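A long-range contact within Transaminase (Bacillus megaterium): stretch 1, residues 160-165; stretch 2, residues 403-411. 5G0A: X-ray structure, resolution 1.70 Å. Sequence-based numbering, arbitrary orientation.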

# COMPACT_ATOMS: atom_id res chain seq x y z
N ARG B 160 11.93 -8.76 9.06
CA ARG B 160 11.39 -8.15 10.29
C ARG B 160 12.47 -8.12 11.38
O ARG B 160 12.23 -8.37 12.55
N LEU B 161 13.69 -7.79 10.95
CA LEU B 161 14.80 -7.62 11.87
C LEU B 161 15.04 -6.12 11.91
O LEU B 161 15.53 -5.56 10.94
N ARG B 162 14.66 -5.48 13.02
CA ARG B 162 14.54 -4.02 13.12
C ARG B 162 15.81 -3.26 12.74
O ARG B 162 15.74 -2.18 12.14
N SER B 163 16.95 -3.85 13.08
CA SER B 163 18.25 -3.21 12.95
C SER B 163 18.89 -3.40 11.58
O SER B 163 20.01 -2.95 11.35
N TYR B 164 18.19 -4.06 10.67
CA TYR B 164 18.76 -4.37 9.37
C TYR B 164 17.85 -4.01 8.20
O TYR B 164 17.90 -4.65 7.16
N ARG B 165 17.05 -2.96 8.37
CA ARG B 165 16.10 -2.58 7.33
C ARG B 165 16.48 -1.28 6.60
O ARG B 165 15.62 -0.55 6.13
N LYS B 403 18.16 -5.39 27.15
CA LYS B 403 16.75 -5.80 27.29
C LYS B 403 16.01 -5.90 25.96
O LYS B 403 15.26 -6.86 25.76
N LEU B 404 16.20 -4.92 25.08
CA LEU B 404 15.56 -4.93 23.75
C LEU B 404 15.98 -6.10 22.88
O LEU B 404 15.29 -6.44 21.92
N ASP B 405 17.10 -6.74 23.24
CA ASP B 405 17.56 -7.98 22.59
C ASP B 405 17.49 -7.83 21.06
O ASP B 405 18.08 -6.90 20.52
N ARG B 406 16.74 -8.70 20.38
CA ARG B 406 16.74 -8.71 18.92
C ARG B 406 15.92 -7.56 18.33
O ARG B 406 15.87 -7.40 17.10
N ASN B 407 15.29 -6.77 19.20
CA ASN B 407 14.60 -5.54 18.80
C ASN B 407 15.44 -4.29 19.04
O ASN B 407 14.92 -3.17 18.97
N PHE B 408 16.74 -4.47 19.28
CA PHE B 408 17.65 -3.33 19.45
C PHE B 408 17.87 -2.61 18.12
O PHE B 408 17.46 -3.11 17.07
N THR B 409 18.50 -1.44 18.17
CA THR B 409 18.92 -0.73 16.96
C THR B 409 20.42 -0.43 17.08
O THR B 409 20.99 -0.48 18.19
N HIS B 410 21.05 -0.12 15.95
CA HIS B 410 22.46 0.26 15.97
C HIS B 410 22.71 1.67 16.52
O HIS B 410 23.84 2.16 16.53
N GLY B 411 21.64 2.32 16.99
CA GLY B 411 21.74 3.60 17.70
C GLY B 411 22.45 3.43 19.04
O GLY B 411 22.97 4.39 19.58

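Two stretches without regular helix or strand, at least 242 residues apart in sequence at every contact, meet here and bury 419 Å² between them. The nearest CA atoms are those of Ser163 and Thr409, 4.8 Å apart.

One direct hydrogen bond crosses the contact. Arg162 points toward stretch 2 with chi1, chi2 and chi3 all t. This extended form carries its guanidinium out to the backbone of Asn407, where Arg162 NH1 donates to Asn407 O at 2.8 Å. The carbonyl sits at the guanidinium edge, near its plane, where the N-H groups point. The methyl of Thr409 covers one face, with Arg162 CZ 3.7 Å from Thr409 CG2. Arg162 NH2 is hydrogen-bonded elsewhere in the structure.

Two waters fill the polar gap between the backbones. Water 1 accepts from Arg162 N at 2.9 Å and lies 2.7 Å from Arg406 O and 3.1 Å from Asn407 OD1. Water 2 accepts from Ser163 OG and donates to Arg406 O and Phe408 O, each atom 2.7 Å from the water. Ser163 points toward stretch 2, and its p rotamer places OG at this water. Ser163 OG also lies 3.5 Å from Phe408 CE1.

The aromatic contact is between Tyr164 and His410, both m at chi1. Their CA-to-CB bonds point sideways, but the ring ends come nearer to the opposing stretch. The edge of His410 meets the face of Tyr164 in an offset arrangement, with planes at 84° and Tyr164 CE2 3.6 Å from His410 CE1. His410 ND1 also lies 3.2 Å from Ser163 O.

Leu161, t at chi1, sets a methyl against a backbone carbonyl, with Leu161 CD1 4.0 Å from Arg406 O. The CA-to-CB bond of Arg406 points sideways and the end of its side chain leads off from stretch 1. It forms a salt bridge within its own stretch, Arg406 NH1 to Asp405 OD2 at 2.8 Å, with a weak hydrogen bond.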

# COMPACT_ATOMS: atom_id res chain seq x y z
CB ARG B 160 10.12 -8.88 10.75
CG ARG B 160 8.96 -8.83 9.78
CD ARG B 160 8.56 -7.41 9.38
NE ARG B 160 8.70 -6.47 10.49
CZ ARG B 160 8.83 -5.14 10.35
NH1 ARG B 160 8.79 -4.58 9.15
NH2 ARG B 160 8.99 -4.38 11.42
CB LEU B 161 16.04 -8.38 11.36
CG LEU B 161 17.22 -8.44 12.33
CD1 LEU B 161 16.84 -9.17 13.60
CD2 LEU B 161 18.41 -9.11 11.66
CB ARG B 162 14.17 -3.65 14.57
CG ARG B 162 13.75 -2.21 14.76
CD ARG B 162 13.32 -2.00 16.20
NE ARG B 162 12.98 -0.61 16.45
CZ ARG B 162 13.06 -0.03 17.65
NH1 ARG B 162 13.52 -0.71 18.70
NH2 ARG B 162 12.70 1.25 17.79
CB SER B 163 19.20 -3.76 14.03
OG SER B 163 19.24 -5.19 14.03
CB TYR B 164 19.21 -5.84 9.33
CG TYR B 164 20.55 -6.03 10.00
CD1 TYR B 164 21.73 -5.86 9.27
CD2 TYR B 164 20.64 -6.33 11.35
CE1 TYR B 164 22.97 -6.01 9.89
CE2 TYR B 164 21.87 -6.49 11.97
CZ TYR B 164 23.03 -6.31 11.23
OH TYR B 164 24.26 -6.46 11.82
CB ARG B 165 14.69 -2.50 7.93
CG ARG B 165 14.09 -3.85 8.28
CD ARG B 165 12.72 -3.71 8.97
NE ARG B 165 11.85 -2.78 8.25
CZ ARG B 165 11.22 -3.06 7.11
NH1 ARG B 165 11.32 -4.27 6.58
NH2 ARG B 165 10.48 -2.13 6.52
CB LYS B 403 15.99 -4.86 28.24
CG LYS B 403 14.70 -5.48 28.77
CD LYS B 403 13.69 -4.44 29.23
CE LYS B 403 12.48 -5.13 29.86
NZ LYS B 403 11.28 -4.26 29.88
CB LEU B 404 15.77 -3.60 23.01
CG LEU B 404 14.79 -2.43 23.22
CD1 LEU B 404 15.38 -1.13 22.67
CD2 LEU B 404 13.42 -2.69 22.59
CB ASP B 405 16.77 -9.19 23.11
CG ASP B 405 17.39 -10.53 22.71
OD1 ASP B 405 18.63 -10.72 22.86
OD2 ASP B 405 16.63 -11.41 22.26
CB ARG B 406 16.31 -10.09 18.39
CG ARG B 406 17.30 -11.22 18.67
CD ARG B 406 16.65 -12.59 18.48
NE ARG B 406 17.59 -13.68 18.72
CZ ARG B 406 17.80 -14.26 19.90
NH1 ARG B 406 17.14 -13.86 20.98
NH2 ARG B 406 18.69 -15.26 20.00
CB ASN B 407 13.21 -5.43 19.48
CG ASN B 407 12.14 -6.22 18.75
OD1 ASN B 407 12.21 -6.40 17.54
ND2 ASN B 407 11.12 -6.69 19.49
CB PHE B 408 19.00 -3.79 20.06
CG PHE B 408 20.07 -4.12 19.03
CD1 PHE B 408 19.84 -5.10 18.06
CD2 PHE B 408 21.30 -3.46 19.03
CE1 PHE B 408 20.81 -5.39 17.10
CE2 PHE B 408 22.28 -3.76 18.09
CZ PHE B 408 22.03 -4.72 17.12
CB THR B 409 18.16 0.59 16.72
OG1 THR B 409 18.67 1.61 17.59
CG2 THR B 409 16.64 0.43 16.94
CB HIS B 410 23.09 0.08 14.58
CG HIS B 410 23.24 -1.35 14.16
ND1 HIS B 410 22.30 -2.00 13.39
CD2 HIS B 410 24.22 -2.25 14.38
CE1 HIS B 410 22.69 -3.24 13.17
NE2 HIS B 410 23.86 -3.42 13.76
O HOH W 1 13.98 -7.34 15.19
O HOH W 2 17.10 -5.44 15.72